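Local atomic coordinates of 231aa long hypothetical protein-L-isoaspartate O-methyltransferase (Sulfolobus tokodaii, PDB entry 1VBF), a protein that probably catalyses the S-adenosylmethionine-dependent methyl esterification of L-isoaspartyl residues in damaged proteins, a step in their repair or degradation. Residues Ser26-Pro30 against Tyr107-Leu112; Leu29-Leu33 against Ala44-Leu48; Lys4-Leu8 against Ala19-Val23; Gly166-Val170 against Tyr206-Phe211. All blocks are in the same frame, centred on the assembly; numbering follows the deposited sequence.

Interaction 1 of 4, residues Ser26-Pro30 against Tyr107-Leu112; sequences SLFLP and YASKLL
Tyr107 and Phe28 meet through different first torsions: the tyrosine sets CG trans to its own N (chi1 174°), so that the ring extends from the helix to the loop, whereas the Phe28 ring stands opposite its carbonyl carbon (chi1 -57°) and turns toward Leu111 and Leu112. Tyr107 OH donates to Phe28 O at 2.7 Å. It approaches from above the carbonyl plane, 54° out of it, rather than on a lone pair, while the accepting oxygen, Phe28 O, lies at the edge of the tyrosine ring. Pro30 crosses this phenol nearly at a right angle, with Pro30 CD 3.6 Å from Tyr107 OH. Farther along the contact, Leu112 CD2 meets the edge of the Phe28 ring, 3.7 Å from Phe28 CE2, and Leu111 CB passes Phe28 CD2 at 4.2 Å, running in the opposite sense. A water lies over the centre of one Phe28 face; it donates to Leu111 O at 2.6 Å and only weakly to Leu27 O. Leu112 and Phe28 both continue onto Ala86 of helix 83-91, Leu112 also onto Ile118 of strand 118-122, and Asn32 of the second subunit packs on Pro30 and Tyr107. A phenol bond and a water bridge, the latter weak on the loop side, thus give two loop carbonyls, Phe28 O and Leu27 O, polar partners beside an otherwise apolar packing.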
loop_
_atom_site.group_PDB
_atom_site.type_symbol
_atom_site.label_atom_id
_atom_site.label_comp_id
_atom_site.label_asym_id
_atom_site.label_seq_id
_atom_site.Cartn_x
_atom_site.Cartn_y
_atom_site.Cartn_z
ATOM N N SER B 26 -13.390 9.276 38.200
ATOM C CA SER B 26 -13.891 10.515 37.628
ATOM C C SER B 26 -13.150 11.703 38.258
ATOM O O SER B 26 -13.165 12.827 37.727
ATOM C CB SER B 26 -15.394 10.634 37.865
ATOM O OG SER B 26 -15.674 10.535 39.243
ATOM N N LEU B 27 -12.500 11.442 39.390
ATOM C CA LEU B 27 -11.742 12.464 40.097
ATOM C C LEU B 27 -10.419 12.806 39.404
ATOM O O LEU B 27 -9.755 13.786 39.763
ATOM C CB LEU B 27 -11.472 12.028 41.542
ATOM C CG LEU B 27 -12.364 12.568 42.683
ATOM C CD1 LEU B 27 -13.781 12.930 42.204
ATOM C CD2 LEU B 27 -12.414 11.508 43.786
ATOM N N PHE B 28 -10.015 12.013 38.420
ATOM C CA PHE B 28 -8.784 12.329 37.742
ATOM C C PHE B 28 -9.066 12.707 36.311
ATOM O O PHE B 28 -8.150 13.070 35.576
ATOM C CB PHE B 28 -7.841 11.153 37.767
ATOM C CG PHE B 28 -7.526 10.661 39.133
ATOM C CD1 PHE B 28 -8.471 9.946 39.857
ATOM C CD2 PHE B 28 -6.256 10.848 39.676
ATOM C CE1 PHE B 28 -8.157 9.419 41.108
ATOM C CE2 PHE B 28 -5.933 10.326 40.925
ATOM C CZ PHE B 28 -6.889 9.602 41.643
ATOM N N LEU B 29 -10.334 12.621 35.916
ATOM C CA LEU B 29 -10.742 12.965 34.556
ATOM C C LEU B 29 -11.335 14.368 34.462
ATOM O O LEU B 29 -12.036 14.806 35.377
ATOM C CB LEU B 29 -11.760 11.943 34.052
ATOM C CG LEU B 29 -11.240 10.527 33.785
ATOM C CD1 LEU B 29 -12.417 9.588 33.581
ATOM C CD2 LEU B 29 -10.315 10.509 32.558
ATOM N N PRO B 30 -11.068 15.087 33.353
ATOM C CA PRO B 30 -11.581 16.450 33.138
ATOM C C PRO B 30 -13.109 16.414 33.078
ATOM O O PRO B 30 -13.709 15.337 33.100
ATOM C CB PRO B 30 -10.991 16.855 31.779
ATOM C CG PRO B 30 -9.873 15.913 31.563
ATOM C CD PRO B 30 -10.340 14.620 32.167
ATOM N N TYR B 107 -1.116 19.214 35.601
ATOM C CA TYR B 107 -2.483 18.753 35.763
ATOM C C TYR B 107 -2.623 17.729 36.881
ATOM O O TYR B 107 -3.598 17.760 37.632
ATOM C CB TYR B 107 -2.990 18.178 34.442
ATOM C CG TYR B 107 -4.368 17.530 34.508
ATOM C CD1 TYR B 107 -5.551 18.287 34.431
ATOM C CD2 TYR B 107 -4.486 16.155 34.663
ATOM C CE1 TYR B 107 -6.811 17.667 34.507
ATOM C CE2 TYR B 107 -5.720 15.541 34.745
ATOM C CZ TYR B 107 -6.873 16.285 34.667
ATOM O OH TYR B 107 -8.059 15.594 34.742
ATOM N N ALA B 108 -1.649 16.838 37.025
ATOM C CA ALA B 108 -1.748 15.807 38.055
ATOM C C ALA B 108 -1.195 16.139 39.429
ATOM O O ALA B 108 -1.542 15.470 40.399
ATOM C CB ALA B 108 -1.105 14.516 37.563
ATOM N N SER B 109 -0.321 17.141 39.500
ATOM C CA SER B 109 0.319 17.586 40.752
ATOM C C SER B 109 -0.659 17.702 41.931
ATOM O O SER B 109 -0.394 17.257 43.061
ATOM C CB SER B 109 0.975 18.950 40.527
ATOM O OG SER B 109 -0.014 19.916 40.212
ATOM N N LYS B 110 -1.792 18.318 41.632
ATOM C CA LYS B 110 -2.868 18.556 42.576
ATOM C C LYS B 110 -3.765 17.335 42.880
ATOM O O LYS B 110 -4.223 17.156 44.002
ATOM C CB LYS B 110 -3.688 19.711 42.000
ATOM C CG LYS B 110 -3.654 19.682 40.452
ATOM C CD LYS B 110 -3.967 21.011 39.768
ATOM C CE LYS B 110 -2.781 21.958 39.823
ATOM N NZ LYS B 110 -3.046 23.225 39.079
ATOM N N LEU B 111 -3.985 16.482 41.884
ATOM C CA LEU B 111 -4.852 15.317 42.028
ATOM C C LEU B 111 -4.389 14.158 42.900
ATOM O O LEU B 111 -5.182 13.267 43.194
ATOM C CB LEU B 111 -5.195 14.767 40.642
ATOM C CG LEU B 111 -5.846 15.748 39.662
ATOM C CD1 LEU B 111 -5.725 15.216 38.227
ATOM C CD2 LEU B 111 -7.296 15.973 40.067
ATOM N N LEU B 112 -3.126 14.145 43.313
ATOM C CA LEU B 112 -2.630 13.040 44.137
ATOM C C LEU B 112 -2.247 13.422 45.570
ATOM O O LEU B 112 -1.559 12.664 46.271
ATOM C CB LEU B 112 -1.439 12.394 43.442
ATOM C CG LEU B 112 -1.789 11.587 42.196
ATOM C CD1 LEU B 112 -0.535 11.077 41.482
ATOM C CD2 LEU B 112 -2.658 10.427 42.636
HETATM O O HOH W 1 -7.610 13.561 42.401
#

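Interaction 2 of 4, residues Leu29-Leu33 against Ala44-Leu48; sequences LPENL and ALPIL
Leu33 meets Pro46, and Pro30 meets Ile47, each pyrrolidine ring being touched at its CD atom: Pro46 CD lies 4.2 Å from Leu33 CD2, and Pro30 CD lies the same 4.2 Å from Ile47 CD1. One methyl of Leu33 does most of the work, Leu33 CD1 sitting 3.6 Å from Leu45 CB and 3.8 Å from Ile47 CD1, near the Pro46 carbonyl as well. With CG placed opposite the carbonyl carbon (chi1 -64°), the Leu33 branch points at the strand and slides past Leu45 in the reverse direction. Leu29 and Leu45 cross at about a right angle, Leu29 CD2 touching Leu45 CD1 at 3.9 Å. The polar link is a water that donates to Pro46 O at 2.6 Å and accepts weakly from the flat amide of Asn32 through ND2; that amide also donates to Ile47 O of the second subunit, where Pro46 meets its own copy. Strand 45-48 pairs antiparallel with strand 51-53, and Ile47 and Leu48 both face Ile51, a classic beta bulge. The whole is a small bulged hairpin packed against an irregular loop, buried where two subunits join.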
loop_
_atom_site.group_PDB
_atom_site.type_symbol
_atom_site.label_atom_id
_atom_site.label_comp_id
_atom_site.label_asym_id
_atom_site.label_seq_id
_atom_site.Cartn_x
_atom_site.Cartn_y
_atom_site.Cartn_z
ATOM N N LEU B 29 -10.334 12.621 35.916
ATOM C CA LEU B 29 -10.742 12.965 34.556
ATOM C C LEU B 29 -11.335 14.368 34.462
ATOM O O LEU B 29 -12.036 14.806 35.377
ATOM C CB LEU B 29 -11.760 11.943 34.052
ATOM C CG LEU B 29 -11.240 10.527 33.785
ATOM C CD1 LEU B 29 -12.417 9.588 33.581
ATOM C CD2 LEU B 29 -10.315 10.509 32.558
ATOM N N PRO B 30 -11.068 15.087 33.353
ATOM C CA PRO B 30 -11.581 16.450 33.138
ATOM C C PRO B 30 -13.109 16.414 33.078
ATOM O O PRO B 30 -13.709 15.337 33.100
ATOM C CB PRO B 30 -10.991 16.855 31.779
ATOM C CG PRO B 30 -9.873 15.913 31.563
ATOM C CD PRO B 30 -10.340 14.620 32.167
ATOM N N GLU B 31 -13.727 17.585 32.977
ATOM C CA GLU B 31 -15.180 17.707 32.909
ATOM C C GLU B 31 -15.761 16.989 31.684
ATOM O O GLU B 31 -16.678 16.163 31.789
ATOM C CB GLU B 31 -15.536 19.196 32.866
ATOM C CG GLU B 31 -17.018 19.543 32.703
ATOM C CD GLU B 31 -17.885 18.932 33.792
ATOM O OE1 GLU B 31 -17.327 18.587 34.872
ATOM O OE2 GLU B 31 -19.119 18.807 33.565
ATOM N N ASN B 32 -15.220 17.328 30.522
ATOM C CA ASN B 32 -15.647 16.762 29.238
ATOM C C ASN B 32 -15.697 15.226 29.188
ATOM O O ASN B 32 -16.480 14.658 28.438
ATOM C CB ASN B 32 -14.711 17.283 28.134
ATOM C CG ASN B 32 -13.227 17.078 28.479
ATOM O OD1 ASN B 32 -12.724 17.622 29.467
ATOM N ND2 ASN B 32 -12.536 16.280 27.679
ATOM N N LEU B 33 -14.879 14.564 29.998
ATOM C CA LEU B 33 -14.798 13.106 29.999
ATOM C C LEU B 33 -15.404 12.397 31.213
ATOM O O LEU B 33 -15.196 11.199 31.409
ATOM C CB LEU B 33 -13.331 12.683 29.880
ATOM C CG LEU B 33 -12.556 13.029 28.610
ATOM C CD1 LEU B 33 -11.107 12.649 28.779
ATOM C CD2 LEU B 33 -13.149 12.283 27.442
ATOM N N ALA B 44 -9.357 4.868 24.633
ATOM C CA ALA B 44 -8.328 5.705 25.232
ATOM C C ALA B 44 -8.919 7.092 25.194
ATOM O O ALA B 44 -9.511 7.473 24.194
ATOM C CB ALA B 44 -7.055 5.659 24.415
ATOM N N LEU B 45 -8.749 7.844 26.277
ATOM C CA LEU B 45 -9.317 9.181 26.375
ATOM C C LEU B 45 -8.312 10.311 26.093
ATOM O O LEU B 45 -7.146 10.267 26.518
ATOM C CB LEU B 45 -9.984 9.345 27.758
ATOM C CG LEU B 45 -10.760 8.085 28.206
ATOM C CD1 LEU B 45 -11.363 8.250 29.605
ATOM C CD2 LEU B 45 -11.839 7.769 27.184
ATOM N N PRO B 46 -8.757 11.335 25.357
ATOM C CA PRO B 46 -7.968 12.504 24.972
ATOM C C PRO B 46 -7.743 13.432 26.143
ATOM O O PRO B 46 -8.700 13.873 26.773
ATOM C CB PRO B 46 -8.839 13.179 23.915
ATOM C CG PRO B 46 -9.784 12.116 23.484
ATOM C CD PRO B 46 -10.085 11.392 24.744
ATOM N N ILE B 47 -6.483 13.740 26.425
ATOM C CA ILE B 47 -6.143 14.638 27.521
ATOM C C ILE B 47 -5.358 15.839 27.005
ATOM O O ILE B 47 -5.632 16.980 27.360
ATOM C CB ILE B 47 -5.308 13.921 28.561
ATOM C CG1 ILE B 47 -6.062 12.685 29.055
ATOM C CG2 ILE B 47 -4.986 14.879 29.698
ATOM C CD1 ILE B 47 -7.385 13.016 29.679
ATOM N N LEU B 48 -4.373 15.566 26.162
ATOM C CA LEU B 48 -3.555 16.610 25.571
ATOM C C LEU B 48 -3.311 16.278 24.104
ATOM O O LEU B 48 -3.391 15.120 23.709
ATOM C CB LEU B 48 -2.208 16.698 26.298
ATOM C CG LEU B 48 -2.162 17.396 27.665
ATOM C CD1 LEU B 48 -0.720 17.424 28.185
ATOM C CD2 LEU B 48 -2.702 18.826 27.527
HETATM O O HOH W 2 -9.353 16.327 26.528
#

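Interaction 3 of 4, residues Lys4-Leu8 against Ala19-Val23; sequences KEEIL and AFNKV
Lys4 and Phe20 join the first two helices of the chain, a consecutive helix pair before the methyltransferase sheet. Phe20 is the main side chain between them, with more of its surface covered by the facing segment than any other residue here. Its CG lies trans to the backbone N (chi1 -177°), which sends the ring straight at helix 4-10, where Lys4 O sits in the ring plane at the edge, 3.5 Å from Phe20 CE2. Lys4 CG follows at 3.8 Å from the same CE2, the lysine chain sliding past the ring in the opposite direction. Leu8 CB, one turn on, also meets the edge, 4.2 Å from Phe20 CD2, and Ile7 CG2 crosses near Phe20 CZ at 4.2 Å. Extended as far as CE and bent only at its last torsion (chi4 -104°), Lys4 carries NZ to Asn21 O, with a bond of 2.9 Å in the carbonyl plane on a lone pair. The ammonium thus grips a main-chain oxygen close to the C-terminal end of helix 14-22, where the helix dipole would probably favour a positive charge. Deeper in, Ile7 and Phe20 both rest on Leu56 and Ile60 of helix 56-65, and Phe20 also reaches Tyr83 of helix 83-91.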
loop_
_atom_site.group_PDB
_atom_site.type_symbol
_atom_site.label_atom_id
_atom_site.label_comp_id
_atom_site.label_asym_id
_atom_site.label_seq_id
_atom_site.Cartn_x
_atom_site.Cartn_y
_atom_site.Cartn_z
ATOM N N LYS B 4 -17.905 -1.164 35.368
ATOM C CA LYS B 4 -17.071 -1.312 36.548
ATOM C C LYS B 4 -17.077 -2.734 37.131
ATOM O O LYS B 4 -16.006 -3.302 37.413
ATOM C CB LYS B 4 -17.495 -0.288 37.608
ATOM C CG LYS B 4 -16.577 -0.201 38.822
ATOM C CD LYS B 4 -16.991 0.931 39.743
ATOM C CE LYS B 4 -15.909 1.258 40.795
ATOM N NZ LYS B 4 -16.174 0.777 42.197
ATOM N N GLU B 5 -18.277 -3.300 37.299
ATOM C CA GLU B 5 -18.440 -4.655 37.824
ATOM C C GLU B 5 -17.849 -5.694 36.857
ATOM O O GLU B 5 -17.261 -6.669 37.306
ATOM C CB GLU B 5 -19.920 -4.940 38.098
ATOM C CG GLU B 5 -20.240 -6.296 38.763
ATOM C CD GLU B 5 -20.196 -7.517 37.800
ATOM O OE1 GLU B 5 -20.503 -7.372 36.584
ATOM O OE2 GLU B 5 -19.880 -8.638 38.276
ATOM N N GLU B 6 -17.994 -5.498 35.544
ATOM C CA GLU B 6 -17.411 -6.444 34.579
ATOM C C GLU B 6 -15.901 -6.553 34.840
ATOM O O GLU B 6 -15.342 -7.651 34.963
ATOM C CB GLU B 6 -17.526 -5.964 33.124
ATOM C CG GLU B 6 -18.877 -5.536 32.589
ATOM C CD GLU B 6 -18.829 -5.298 31.058
ATOM O OE1 GLU B 6 -18.741 -6.297 30.300
ATOM O OE2 GLU B 6 -18.863 -4.120 30.613
ATOM N N ILE B 7 -15.256 -5.387 34.883
ATOM C CA ILE B 7 -13.824 -5.292 35.075
ATOM C C ILE B 7 -13.354 -5.826 36.417
ATOM O O ILE B 7 -12.321 -6.504 36.486
ATOM C CB ILE B 7 -13.332 -3.832 34.920
ATOM C CG1 ILE B 7 -13.772 -3.270 33.570
ATOM C CG2 ILE B 7 -11.818 -3.783 34.995
ATOM C CD1 ILE B 7 -13.264 -1.903 33.287
ATOM N N LEU B 8 -14.120 -5.530 37.466
ATOM C CA LEU B 8 -13.790 -5.948 38.827
ATOM C C LEU B 8 -13.827 -7.460 38.975
ATOM O O LEU B 8 -12.997 -8.047 39.654
ATOM C CB LEU B 8 -14.768 -5.305 39.807
ATOM C CG LEU B 8 -14.402 -5.143 41.282
ATOM C CD1 LEU B 8 -15.608 -4.569 42.001
ATOM C CD2 LEU B 8 -14.020 -6.465 41.902
ATOM N N ALA B 19 -8.519 -1.697 45.593
ATOM C CA ALA B 19 -8.097 -0.367 45.160
ATOM C C ALA B 19 -9.019 0.111 44.006
ATOM O O ALA B 19 -9.512 1.243 44.007
ATOM C CB ALA B 19 -6.654 -0.417 44.714
ATOM N N PHE B 20 -9.275 -0.779 43.043
ATOM C CA PHE B 20 -10.132 -0.463 41.908
ATOM C C PHE B 20 -11.548 -0.061 42.328
ATOM O O PHE B 20 -12.158 0.837 41.736
ATOM C CB PHE B 20 -10.226 -1.648 40.939
ATOM C CG PHE B 20 -11.046 -1.337 39.704
ATOM C CD1 PHE B 20 -10.629 -0.355 38.796
ATOM C CD2 PHE B 20 -12.280 -1.946 39.501
ATOM C CE1 PHE B 20 -11.425 0.011 37.728
ATOM C CE2 PHE B 20 -13.080 -1.578 38.434
ATOM C CZ PHE B 20 -12.657 -0.603 37.550
ATOM N N ASN B 21 -12.080 -0.746 43.336
ATOM C CA ASN B 21 -13.407 -0.424 43.791
ATOM C C ASN B 21 -13.452 0.921 44.510
ATOM O O ASN B 21 -14.369 1.712 44.309
ATOM C CB ASN B 21 -13.945 -1.497 44.719
ATOM C CG ASN B 21 -15.456 -1.537 44.715
ATOM O OD1 ASN B 21 -16.050 -2.552 44.383
ATOM N ND2 ASN B 21 -16.083 -0.433 45.063
ATOM N N LYS B 22 -12.434 1.191 45.314
ATOM C CA LYS B 22 -12.345 2.429 46.091
ATOM C C LYS B 22 -11.999 3.768 45.372
ATOM O O LYS B 22 -12.679 4.767 45.587
ATOM C CB LYS B 22 -11.364 2.188 47.243
ATOM C CG LYS B 22 -11.029 3.414 48.046
ATOM C CD LYS B 22 -9.888 3.117 48.995
ATOM C CE LYS B 22 -9.316 4.397 49.594
ATOM N NZ LYS B 22 -8.199 4.080 50.528
ATOM N N VAL B 23 -10.958 3.790 44.532
ATOM C CA VAL B 23 -10.550 5.023 43.845
ATOM C C VAL B 23 -11.550 5.499 42.788
ATOM O O VAL B 23 -11.895 4.780 41.857
ATOM C CB VAL B 23 -9.128 4.864 43.202
ATOM C CG1 VAL B 23 -8.729 6.133 42.463
ATOM C CG2 VAL B 23 -8.092 4.539 44.287
#

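Interaction 4 of 4, residues Gly166-Val170 against Tyr206-Phe211; sequences GVGRV and YDDIEF
Arg169 reaches from the loop between two strands across Tyr206 to Asp208, and its side chain can be followed outward. Beyond CB, the CG and CD methylenes run alongside the Asp208 carboxylate, Arg169 CG 3.6 Å and Arg169 CD 3.3 Å from Asp208 OD1. CD also stands 4.2 Å from the centroid of the Tyr206 ring, 29° off its normal, an off-centre CH-pi contact. The chain is bent at chi2 (-125°) and chi3 (-78°), turning NE and the guanidinium beside Phe211, whose CD1 lies over one guanidinium face; the exact spacing of NE from that ring is doubtful. At the tip NH1 makes a salt bridge of 2.5 Å with Asp208 OD2, the carboxylate and guanidinium planes lying nearly parallel. NH2 has a separate partner, Asp208 of the second subunit, so one arginine is held by carboxylates of two chains. Asp208 has a double role as well: it is the N-cap of helix 209-223, and its OD2 accepts weakly from Phe211 N at 3.4 Å. Around the base of the arginine, Gly168 C lies 3.8 Å from Tyr206 CE2, at the ring edge. The carboxylate of Glu210 is engaged by Arg212 of the fourth subunit and Tyr206 of the second. Ile209 packs on its counterparts in the third and fourth subunits, consistent with the trimeric coiled-coil assembly. The contact lies where the loop joining strands 159-165 and 171-177 meets the start of the long C-terminal helix 209-223, which leads away from the domain and packs against other subunits at its start.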
loop_
_atom_site.group_PDB
_atom_site.type_symbol
_atom_site.label_atom_id
_atom_site.label_comp_id
_atom_site.label_asym_id
_atom_site.label_seq_id
_atom_site.Cartn_x
_atom_site.Cartn_y
_atom_site.Cartn_z
ATOM N N GLY B 166 7.461 -1.662 20.417
ATOM C CA GLY B 166 7.170 -1.682 19.007
ATOM C C GLY B 166 7.240 -0.358 18.300
ATOM O O GLY B 166 6.887 0.680 18.851
ATOM N N VAL B 167 7.766 -0.398 17.082
ATOM C CA VAL B 167 7.806 0.781 16.226
ATOM C C VAL B 167 6.513 0.475 15.455
ATOM O O VAL B 167 5.995 -0.642 15.551
ATOM C CB VAL B 167 9.057 0.756 15.312
ATOM C CG1 VAL B 167 10.286 1.013 16.135
ATOM C CG2 VAL B 167 9.204 -0.589 14.640
ATOM N N GLY B 168 5.937 1.414 14.737
ATOM C CA GLY B 168 4.710 1.050 14.045
ATOM C C GLY B 168 3.517 1.289 14.942
ATOM O O GLY B 168 3.613 1.148 16.155
ATOM N N ARG B 169 2.392 1.629 14.327
ATOM C CA ARG B 169 1.166 1.979 15.020
ATOM C C ARG B 169 0.421 0.895 15.799
ATOM O O ARG B 169 -0.649 1.152 16.341
ATOM C CB ARG B 169 0.238 2.683 14.031
ATOM C CG ARG B 169 0.931 2.947 12.701
ATOM C CD ARG B 169 0.925 4.394 12.253
ATOM N NE ARG B 169 -0.364 4.789 11.688
ATOM C CZ ARG B 169 -0.950 4.229 10.625
ATOM N NH1 ARG B 169 -0.375 3.225 9.975
ATOM N NH2 ARG B 169 -2.131 4.674 10.214
ATOM N N VAL B 170 0.969 -0.310 15.861
ATOM C CA VAL B 170 0.355 -1.384 16.649
ATOM C C VAL B 170 1.518 -2.126 17.281
ATOM O O VAL B 170 2.359 -2.640 16.571
ATOM C CB VAL B 170 -0.446 -2.369 15.789
ATOM C CG1 VAL B 170 -0.924 -3.540 16.641
ATOM C CG2 VAL B 170 -1.636 -1.678 15.213
ATOM N N TYR B 206 7.088 7.103 12.004
ATOM C CA TYR B 206 6.426 5.856 11.677
ATOM C C TYR B 206 6.748 5.386 10.275
ATOM O O TYR B 206 6.632 6.155 9.317
ATOM C CB TYR B 206 4.918 5.998 11.817
ATOM C CG TYR B 206 4.441 6.104 13.236
ATOM C CD1 TYR B 206 4.188 7.344 13.817
ATOM C CD2 TYR B 206 4.202 4.958 13.991
ATOM C CE1 TYR B 206 3.700 7.444 15.112
ATOM C CE2 TYR B 206 3.714 5.044 15.293
ATOM C CZ TYR B 206 3.465 6.297 15.846
ATOM O OH TYR B 206 2.985 6.391 17.131
ATOM N N ASP B 207 7.107 4.109 10.157
ATOM C CA ASP B 207 7.473 3.552 8.866
ATOM C C ASP B 207 6.491 2.568 8.230
ATOM O O ASP B 207 6.862 1.442 7.909
ATOM C CB ASP B 207 8.845 2.885 8.973
ATOM C CG ASP B 207 9.423 2.521 7.614
ATOM O OD1 ASP B 207 9.484 3.421 6.739
ATOM O OD2 ASP B 207 9.810 1.343 7.414
ATOM N N ASP B 208 5.238 2.970 8.067
ATOM C CA ASP B 208 4.265 2.108 7.416
ATOM C C ASP B 208 3.963 2.877 6.145
ATOM O O ASP B 208 4.103 4.108 6.111
ATOM C CB ASP B 208 3.014 1.875 8.277
ATOM C CG ASP B 208 2.456 3.148 8.878
ATOM O OD1 ASP B 208 3.016 3.641 9.879
ATOM O OD2 ASP B 208 1.454 3.657 8.352
ATOM N N ILE B 209 3.617 2.136 5.099
ATOM C CA ILE B 209 3.350 2.702 3.792
ATOM C C ILE B 209 2.329 3.839 3.800
ATOM O O ILE B 209 2.365 4.712 2.929
ATOM C CB ILE B 209 2.935 1.570 2.781
ATOM C CG1 ILE B 209 3.406 1.962 1.387
ATOM C CG2 ILE B 209 1.433 1.312 2.811
ATOM C CD1 ILE B 209 2.916 1.071 0.307
ATOM N N GLU B 210 1.423 3.844 4.775
ATOM C CA GLU B 210 0.447 4.923 4.829
ATOM C C GLU B 210 1.226 6.215 5.123
ATOM O O GLU B 210 1.147 7.198 4.383
ATOM C CB GLU B 210 -0.601 4.628 5.914
ATOM C CG GLU B 210 -1.714 5.677 6.059
ATOM C CD GLU B 210 -2.491 5.972 4.762
ATOM O OE1 GLU B 210 -2.851 5.026 4.012
ATOM O OE2 GLU B 210 -2.759 7.165 4.505
ATOM N N PHE B 211 2.016 6.181 6.189
ATOM C CA PHE B 211 2.816 7.320 6.585
ATOM C C PHE B 211 3.756 7.811 5.524
ATOM O O PHE B 211 3.841 9.005 5.290
ATOM C CB PHE B 211 3.609 6.995 7.841
ATOM C CG PHE B 211 2.880 7.338 9.094
ATOM C CD1 PHE B 211 1.671 6.699 9.407
ATOM C CD2 PHE B 211 3.345 8.363 9.933
ATOM C CE1 PHE B 211 0.927 7.075 10.536
ATOM C CE2 PHE B 211 2.602 8.753 11.078
ATOM C CZ PHE B 211 1.392 8.107 11.375
#

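How the interactions relate
Interactions 1 and 2 start from the same loop and share Leu29 and Pro30, their centres about 11 Å apart: the loop meets helix 102-109 in one contact and strand 45-48 in the other. Interaction 2 is buried throughout and almost wholly apolar, whereas interaction 1 mixes packing with a phenol bond and a water; both touch the second subunit. Interaction 3 touches interaction 1 through Val23 and Phe28, joining the first two helices by an aromatic ring and one lysine. Interaction 4 lies about 32 Å from interaction 1, centre to centre, across the chain's centre; its charged links to several subunits are consistent with a place in the subunit assembly.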